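Local atomic coordinates of anaphase-promoting complex subunit CUT9 (Schizosaccharomyces pombe, PDB entry 2XPI), a protein that serves as a tetratricopeptide-repeat subunit of the anaphase-promoting complex, the ubiquitin ligase that controls progression through mitosis and G1, and binds the small subunit hcn1. Residues L436-G439 and P443-F446. Sequence-based numbering, arbitrary orientation.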
loop_
_atom_site.group_PDB
_atom_site.type_symbol
_atom_site.label_atom_id
_atom_site.label_comp_id
_atom_site.label_asym_id
_atom_site.label_seq_id
_atom_site.Cartn_x
_atom_site.Cartn_y
_atom_site.Cartn_z
ATOM N N LEU A 436 16.567 4.065 -25.654
ATOM C CA LEU A 436 15.569 4.771 -24.884
ATOM C C LEU A 436 15.283 6.171 -25.381
ATOM O O LEU A 436 14.537 6.913 -24.773
ATOM C CB LEU A 436 16.015 4.835 -23.437
ATOM C CG LEU A 436 16.476 3.512 -22.846
ATOM C CD1 LEU A 436 17.156 3.707 -21.534
ATOM C CD2 LEU A 436 15.320 2.588 -22.703
ATOM N N PHE A 437 15.957 6.562 -26.442
ATOM C CA PHE A 437 15.769 7.862 -27.031
ATOM C C PHE A 437 15.736 7.698 -28.527
ATOM O O PHE A 437 16.242 8.533 -29.239
ATOM C CB PHE A 437 16.942 8.753 -26.679
ATOM C CG PHE A 437 16.847 9.386 -25.340
ATOM C CD1 PHE A 437 15.853 10.279 -25.053
ATOM C CD2 PHE A 437 17.777 9.117 -24.376
ATOM C CE1 PHE A 437 15.783 10.875 -23.832
ATOM C CE2 PHE A 437 17.700 9.714 -23.165
ATOM C CZ PHE A 437 16.703 10.594 -22.893
ATOM N N GLN A 438 15.184 6.610 -29.022
ATOM C CA GLN A 438 15.231 6.379 -30.456
ATOM C C GLN A 438 14.468 7.431 -31.240
ATOM O O GLN A 438 13.453 7.938 -30.785
ATOM C CB GLN A 438 14.749 4.981 -30.812
ATOM C CG GLN A 438 15.401 4.430 -32.055
ATOM C CD GLN A 438 16.885 4.201 -31.881
ATOM O OE1 GLN A 438 17.345 3.065 -31.851
ATOM N NE2 GLN A 438 17.644 5.282 -31.772
ATOM N N GLY A 439 14.980 7.747 -32.426
ATOM C CA GLY A 439 14.434 8.798 -33.250
ATOM C C GLY A 439 14.954 10.169 -32.890
ATOM O O GLY A 439 14.437 11.160 -33.350
ATOM N N PRO A 443 21.978 10.792 -29.009
ATOM C CA PRO A 443 22.788 9.585 -28.771
ATOM C C PRO A 443 23.820 9.244 -29.850
ATOM O O PRO A 443 24.914 8.865 -29.471
ATOM C CB PRO A 443 21.738 8.488 -28.649
ATOM C CG PRO A 443 20.577 9.207 -27.993
ATOM C CD PRO A 443 20.552 10.551 -28.726
ATOM N N TYR A 444 23.514 9.379 -31.137
ATOM C CA TYR A 444 24.511 9.159 -32.199
ATOM C C TYR A 444 25.586 10.238 -32.205
ATOM O O TYR A 444 26.735 9.983 -32.576
ATOM C CB TYR A 444 23.870 9.173 -33.577
ATOM C CG TYR A 444 22.986 7.991 -33.840
ATOM C CD1 TYR A 444 23.100 6.842 -33.093
ATOM C CD2 TYR A 444 22.034 8.032 -34.835
ATOM C CE1 TYR A 444 22.303 5.778 -33.325
ATOM C CE2 TYR A 444 21.227 6.972 -35.078
ATOM C CZ TYR A 444 21.363 5.842 -34.325
ATOM O OH TYR A 444 20.533 4.770 -34.570
ATOM N N LEU A 445 25.188 11.449 -31.836
ATOM C CA LEU A 445 26.123 12.530 -31.628
ATOM C C LEU A 445 27.185 12.083 -30.636
ATOM O O LEU A 445 28.389 12.137 -30.914
ATOM C CB LEU A 445 25.397 13.740 -31.065
ATOM C CG LEU A 445 25.940 15.057 -31.581
ATOM C CD1 LEU A 445 25.167 16.237 -31.019
ATOM C CD2 LEU A 445 27.415 15.138 -31.257
ATOM N N PHE A 446 26.729 11.628 -29.475
ATOM C CA PHE A 446 27.637 11.277 -28.405
ATOM C C PHE A 446 28.482 10.051 -28.768
ATOM O O PHE A 446 29.683 10.002 -28.487
ATOM C CB PHE A 446 26.863 11.049 -27.111
ATOM C CG PHE A 446 26.060 12.245 -26.655
ATOM C CD1 PHE A 446 26.484 13.525 -26.921
ATOM C CD2 PHE A 446 24.886 12.078 -25.925
ATOM C CE1 PHE A 446 25.743 14.631 -26.490
ATOM C CE2 PHE A 446 24.138 13.180 -25.489
ATOM C CZ PHE A 446 24.560 14.447 -25.769
#
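Pro443 brings the CG corner of its ring against the CB methylene of Phe437, 3.9 Å from CG to CB, the single apolar touch between the loop and the first turn of the next helix. Proline suits this place: near the start of a helix its lack of an N-H costs little, its phi of -54° is already helical, and the compact ring offers a rigid hydrocarbon corner to the loop. Phe437 meets it with the base of its side chain. Its CB points to the helix, but CG stands anti to the carbonyl carbon (chi1 -82°), and that torsion leads the phenyl ring away from the proline; the side chain also touches Pro408 and Ile411 of helix 407-420. The large apolar side chain of phenylalanine can therefore pack at its base on the proline and still extend to helix 407-420.

Beside this pair a looser, polar approach joins Gln438 to Tyr444. The CB of Gln438 starts away from the helix, and a bend at chi2 (66°) brings the amide back toward the phenol. NE2 stops 4.1 Å from Tyr444 OH, too long for a hydrogen bond, with the two side chains crossing nearly at right angles and the amide and phenol ring planes well inclined to each other. Both residues are partly exposed, and their long, polar-ended side chains suit such a border.

The contact folds the loop that follows helix 423-435 back on the first turn of helix 442-454, which opens TPR 11. Phe437, Pro443 and Phe446 all pack on apolar side chains of the chain of another protein, probably hcn1, which TPR repeats 8 and 10-13 bind. Tyr444 also packs on helix 457-470; Phe446 packs on Ile411 and meets the ring of His415 edge-to-face, both on helix 407-420, while Leu445 turns to helix 475-487.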